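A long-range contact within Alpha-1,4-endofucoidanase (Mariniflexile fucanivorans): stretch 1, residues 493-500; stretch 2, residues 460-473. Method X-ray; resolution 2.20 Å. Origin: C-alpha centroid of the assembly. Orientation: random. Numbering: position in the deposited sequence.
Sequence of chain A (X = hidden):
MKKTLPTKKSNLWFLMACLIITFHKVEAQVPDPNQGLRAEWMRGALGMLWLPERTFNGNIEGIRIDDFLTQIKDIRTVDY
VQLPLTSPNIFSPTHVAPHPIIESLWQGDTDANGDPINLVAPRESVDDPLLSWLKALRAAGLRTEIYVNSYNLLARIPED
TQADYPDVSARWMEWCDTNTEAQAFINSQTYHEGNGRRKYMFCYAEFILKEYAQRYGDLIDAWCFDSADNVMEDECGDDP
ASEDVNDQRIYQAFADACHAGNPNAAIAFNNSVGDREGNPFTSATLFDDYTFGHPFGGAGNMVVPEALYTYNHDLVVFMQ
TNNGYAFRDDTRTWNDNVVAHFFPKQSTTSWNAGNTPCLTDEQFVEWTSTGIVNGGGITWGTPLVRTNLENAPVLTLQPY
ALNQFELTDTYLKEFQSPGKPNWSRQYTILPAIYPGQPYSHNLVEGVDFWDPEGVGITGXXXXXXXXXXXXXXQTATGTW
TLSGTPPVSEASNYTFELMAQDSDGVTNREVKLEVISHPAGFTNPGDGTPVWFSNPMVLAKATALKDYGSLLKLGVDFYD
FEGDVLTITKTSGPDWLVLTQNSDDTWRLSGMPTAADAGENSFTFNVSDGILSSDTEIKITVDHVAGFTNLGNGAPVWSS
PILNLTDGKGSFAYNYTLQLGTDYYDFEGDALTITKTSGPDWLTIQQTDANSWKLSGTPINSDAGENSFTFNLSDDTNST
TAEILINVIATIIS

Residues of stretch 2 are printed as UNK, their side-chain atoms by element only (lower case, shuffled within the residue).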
# COMPACT_ATOMS: atom_id res chain seq x y z
N ASN A 493 -10.40 -23.03 21.26
CA ASN A 493 -10.79 -21.67 20.91
C ASN A 493 -12.07 -21.31 21.66
O ASN A 493 -12.69 -22.16 22.30
CB ASN A 493 -10.83 -21.49 19.40
CG ASN A 493 -9.48 -21.68 18.75
OD1 ASN A 493 -8.45 -21.70 19.43
ND2 ASN A 493 -9.45 -21.81 17.43
N TYR A 494 -12.44 -20.02 21.63
CA TYR A 494 -13.66 -19.59 22.30
C TYR A 494 -14.42 -18.59 21.43
O TYR A 494 -13.82 -17.84 20.66
CB TYR A 494 -13.36 -19.02 23.69
CG TYR A 494 -12.89 -20.01 24.72
CD1 TYR A 494 -11.55 -20.38 24.79
CD2 TYR A 494 -13.77 -20.57 25.64
CE1 TYR A 494 -11.10 -21.29 25.74
CE2 TYR A 494 -13.33 -21.48 26.59
CZ TYR A 494 -11.99 -21.84 26.64
OH TYR A 494 -11.53 -22.73 27.56
N THR A 495 -15.75 -18.61 21.57
CA THR A 495 -16.64 -17.64 20.96
C THR A 495 -17.73 -17.31 21.96
O THR A 495 -18.49 -18.19 22.38
CB THR A 495 -17.24 -18.18 19.65
OG1 THR A 495 -16.17 -18.55 18.78
CG2 THR A 495 -18.13 -17.17 18.96
N PHE A 496 -17.81 -16.03 22.35
CA PHE A 496 -18.82 -15.60 23.30
C PHE A 496 -19.16 -14.12 23.08
O PHE A 496 -18.51 -13.42 22.30
CB PHE A 496 -18.36 -15.89 24.73
CG PHE A 496 -17.00 -15.32 25.07
CD1 PHE A 496 -15.84 -15.93 24.63
CD2 PHE A 496 -16.89 -14.15 25.81
CE1 PHE A 496 -14.60 -15.40 24.93
CE2 PHE A 496 -15.65 -13.62 26.13
CZ PHE A 496 -14.51 -14.24 25.69
N GLU A 497 -20.19 -13.68 23.80
CA GLU A 497 -20.71 -12.33 23.70
C GLU A 497 -20.17 -11.51 24.87
O GLU A 497 -20.18 -11.99 26.00
CB GLU A 497 -22.24 -12.36 23.78
CG GLU A 497 -22.90 -13.22 22.72
CD GLU A 497 -22.93 -12.60 21.33
OE1 GLU A 497 -22.19 -13.08 20.46
OE2 GLU A 497 -23.70 -11.64 21.13
N LEU A 498 -19.69 -10.30 24.57
CA LEU A 498 -19.50 -9.29 25.61
C LEU A 498 -20.72 -8.37 25.62
O LEU A 498 -21.28 -8.08 24.56
CB LEU A 498 -18.21 -8.52 25.36
CG LEU A 498 -16.92 -9.29 25.65
CD1 LEU A 498 -15.70 -8.40 25.49
CD2 LEU A 498 -16.95 -9.91 27.04
N MET A 499 -21.12 -7.92 26.81
CA MET A 499 -22.34 -7.14 26.94
C MET A 499 -22.06 -5.84 27.69
O MET A 499 -21.78 -5.83 28.89
CB MET A 499 -23.42 -7.94 27.66
CG MET A 499 -23.79 -9.23 26.93
SD MET A 499 -24.88 -10.21 27.97
CE MET A 499 -23.85 -10.49 29.40
N ALA A 500 -22.17 -4.72 26.96
CA ALA A 500 -21.95 -3.42 27.55
C ALA A 500 -23.29 -2.83 27.96
O ALA A 500 -24.26 -2.94 27.23
CB ALA A 500 -21.21 -2.53 26.58
N UNK A 460 -19.97 -4.09 32.35
CA UNK A 460 -19.60 -4.99 31.27
C UNK A 460 -19.57 -6.41 31.84
O UNK A 460 -18.95 -6.65 32.87
c UNK A 460 -18.33 -5.50 28.32
c UNK A 460 -18.24 -4.62 30.69
c UNK A 460 -17.67 -5.64 29.69
c UNK A 460 -16.16 -5.52 29.56
N UNK A 461 -20.24 -7.33 31.13
CA UNK A 461 -20.25 -8.74 31.50
C UNK A 461 -20.39 -9.57 30.23
O UNK A 461 -20.47 -9.02 29.14
c UNK A 461 -21.29 -9.02 32.59
c UNK A 461 -22.71 -8.67 32.19
o UNK A 461 -21.17 -10.40 32.97
N UNK A 462 -20.39 -10.89 30.39
CA UNK A 462 -20.39 -11.80 29.25
C UNK A 462 -21.54 -12.80 29.38
O UNK A 462 -22.15 -12.91 30.45
c UNK A 462 -19.06 -12.50 29.15
N UNK A 463 -21.82 -13.50 28.27
CA UNK A 463 -22.72 -14.64 28.24
C UNK A 463 -22.32 -15.58 27.11
O UNK A 463 -21.88 -15.13 26.05
c UNK A 463 -24.17 -14.21 28.15
o UNK A 463 -24.42 -13.46 26.97
N UNK A 464 -22.48 -16.88 27.35
CA UNK A 464 -21.96 -17.91 26.46
C UNK A 464 -20.91 -18.77 27.15
O UNK A 464 -20.96 -18.96 28.36
N UNK A 465 -19.94 -19.27 26.36
CA UNK A 465 -18.97 -20.26 26.81
C UNK A 465 -17.58 -19.64 26.92
O UNK A 465 -16.87 -19.52 25.93
c UNK A 465 -18.01 -22.57 26.29
c UNK A 465 -19.01 -21.50 25.90
o UNK A 465 -20.34 -22.03 25.95
N UNK A 466 -17.20 -19.30 28.16
CA UNK A 466 -15.95 -18.61 28.45
C UNK A 466 -14.93 -19.58 29.04
O UNK A 466 -15.31 -20.59 29.63
c UNK A 466 -16.23 -17.48 29.44
c UNK A 466 -16.54 -15.03 29.85
c UNK A 466 -16.73 -16.16 28.85
c UNK A 466 -18.19 -16.26 28.44
N UNK A 467 -13.61 -19.28 28.93
CA UNK A 467 -12.60 -20.04 29.67
C UNK A 467 -12.88 -19.96 31.17
O UNK A 467 -13.21 -18.89 31.69
c UNK A 467 -11.29 -19.32 29.31
c UNK A 467 -13.03 -18.23 28.08
c UNK A 467 -11.57 -18.63 27.99
N UNK A 468 -12.78 -21.11 31.85
CA UNK A 468 -12.96 -21.19 33.28
C UNK A 468 -11.92 -20.31 33.98
O UNK A 468 -12.15 -19.86 35.11
c UNK A 468 -12.83 -22.63 33.73
N UNK A 469 -10.80 -20.07 33.29
CA UNK A 469 -9.66 -19.35 33.85
C UNK A 469 -9.82 -17.83 33.75
O UNK A 469 -9.05 -17.11 34.38
c UNK A 469 -8.50 -20.94 30.91
c UNK A 469 -8.31 -19.85 31.72
n UNK A 469 -8.36 -20.58 29.59
c UNK A 469 -8.03 -18.74 30.84
c UNK A 469 -7.52 -16.58 29.93
c UNK A 469 -7.74 -17.38 31.04
c UNK A 469 -7.58 -17.10 28.64
c UNK A 469 -7.85 -18.43 28.40
c UNK A 469 -8.07 -19.24 29.52
c UNK A 469 -8.34 -19.83 33.22
N UNK A 470 -10.82 -17.36 32.99
CA UNK A 470 -10.98 -15.95 32.67
C UNK A 470 -11.82 -15.24 33.74
O UNK A 470 -12.90 -15.70 34.10
c UNK A 470 -11.61 -15.81 31.28
c UNK A 470 -10.23 -13.99 30.18
c UNK A 470 -12.63 -14.31 29.54
c UNK A 470 -11.61 -14.41 30.67
N UNK A 471 -11.28 -14.12 34.25
CA UNK A 471 -12.01 -13.18 35.09
C UNK A 471 -12.22 -11.88 34.30
O UNK A 471 -11.38 -11.48 33.49
o UNK A 471 -11.19 -14.19 37.16
c UNK A 471 -12.02 -11.95 37.33
c UNK A 471 -11.32 -12.96 36.44
N UNK A 472 -13.37 -11.24 34.54
CA UNK A 472 -13.72 -9.95 33.97
C UNK A 472 -13.96 -8.98 35.12
O UNK A 472 -14.96 -9.08 35.84
c UNK A 472 -14.62 -10.92 31.80
c UNK A 472 -14.94 -10.06 33.03
c UNK A 472 -15.76 -11.07 30.81
c UNK A 472 -15.46 -8.68 32.65
N UNK A 473 -13.01 -8.06 35.32
CA UNK A 473 -13.06 -7.15 36.45
C UNK A 473 -12.89 -5.71 35.99
O UNK A 473 -12.39 -5.45 34.90
c UNK A 473 -12.06 -7.53 37.53
o UNK A 473 -10.75 -7.63 36.99
O HOH W 1 -16.94 -20.66 23.61
O HOH W 2 -20.68 -18.95 23.83

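Position 460 has four side-chain carbons, forked at the second. One fork tip lies on the side of the sheet where Leu498 and Ala500 point. This is Leu460. Its CD1 is 4.2 Å from Leu498 CB, and its CA makes a CA-H...O contact of 3.3 Å with Met499 O.

Position 461 has one carbon carrying an oxygen and a carbon, the pattern of Thr461. Its backbone pairs twice with Met499: Thr461 N donates to Met499 O at 3.1 Å, and Met499 N donates to Thr461 O at 2.7 Å. On the same face, Thr461 CG2 is 3.5 Å from Met499 CE.

Position 462 has a single side-chain carbon. It is Ala462. CB lies 4.0 Å from Leu498 CD2, where the two backbones come close, with CA atoms 4.5 Å apart. Its carbonyl O is 3.1 Å from Met499 CE.

Position 463 has one carbon, then one oxygen, so it is Ser463. Ser463 N donates to Glu497 O and Glu497 N donates to Ser463 O, each at 3.2 Å. Ser463 OG lies 3.4 Å from Met499 SD.

Position 464 has no side-chain atoms. It is Gly464. An ideal CB would sit 3.3 Å from Phe496 CB, which is tight. Phi/psi of 117/-149 would also jam it against the preceding carbonyl O, which by itself calls for glycine.

Position 465 has one carbon bearing an oxygen and a carbon. This is Thr465, with CB directed sideways. Its carbonyl O meets the Tyr494 ring at its edge, 3.3 Å from Tyr494 CD2.

Position 466 has four carbons, forked at the second, and they reach the Phe496 ring. It is Leu466. CG lies over the ring face, 3.9 Å from the Phe496 centroid, and CD1 is 3.6 Å from Phe496 CD2.

Position 467 has three carbons closing a ring onto the backbone N, which identifies Pro467. Its CG sits 3.4 Å from the centroid of the Tyr494 ring, almost on the ring normal.

Position 468 has one carbon, pointing away from stretch 1. It is Ala468.

Position 469 has one carbon leading to fused five- and six-membered rings with one nitrogen. This is Trp469. Its NE1 is 4.3 Å from Tyr494 OH.

Position 470 has four carbons, forked at the second. It is Leu470. Its N donates to Pro467 O at 3.1 Å, closing a type I turn, and its CD2 is 4.3 Å from Phe496 CZ.

Position 471 has one carbon carrying an oxygen and a carbon, out of reach of stretch 1. It is Thr471.

Position 472 has four carbons, forked at the first, with one longer arm. It is Ile472, whose CD1 is 4.1 Å from Leu498 CD2.

Position 473 has one carbon and one oxygen, again out of reach. It is Ser473.

The contact combines an antiparallel ladder with apolar packing. Four backbone hydrogen bonds hold Glu497 and Met499 to Ser463 and Thr461. Beyond the ladder, two waters link Thr495 to Thr465, while Leu466 and Pro467 cover faces of the Phe496 and Tyr494 rings.

Stretch 2, residues 460-473: LTASGTLPAWLTIS
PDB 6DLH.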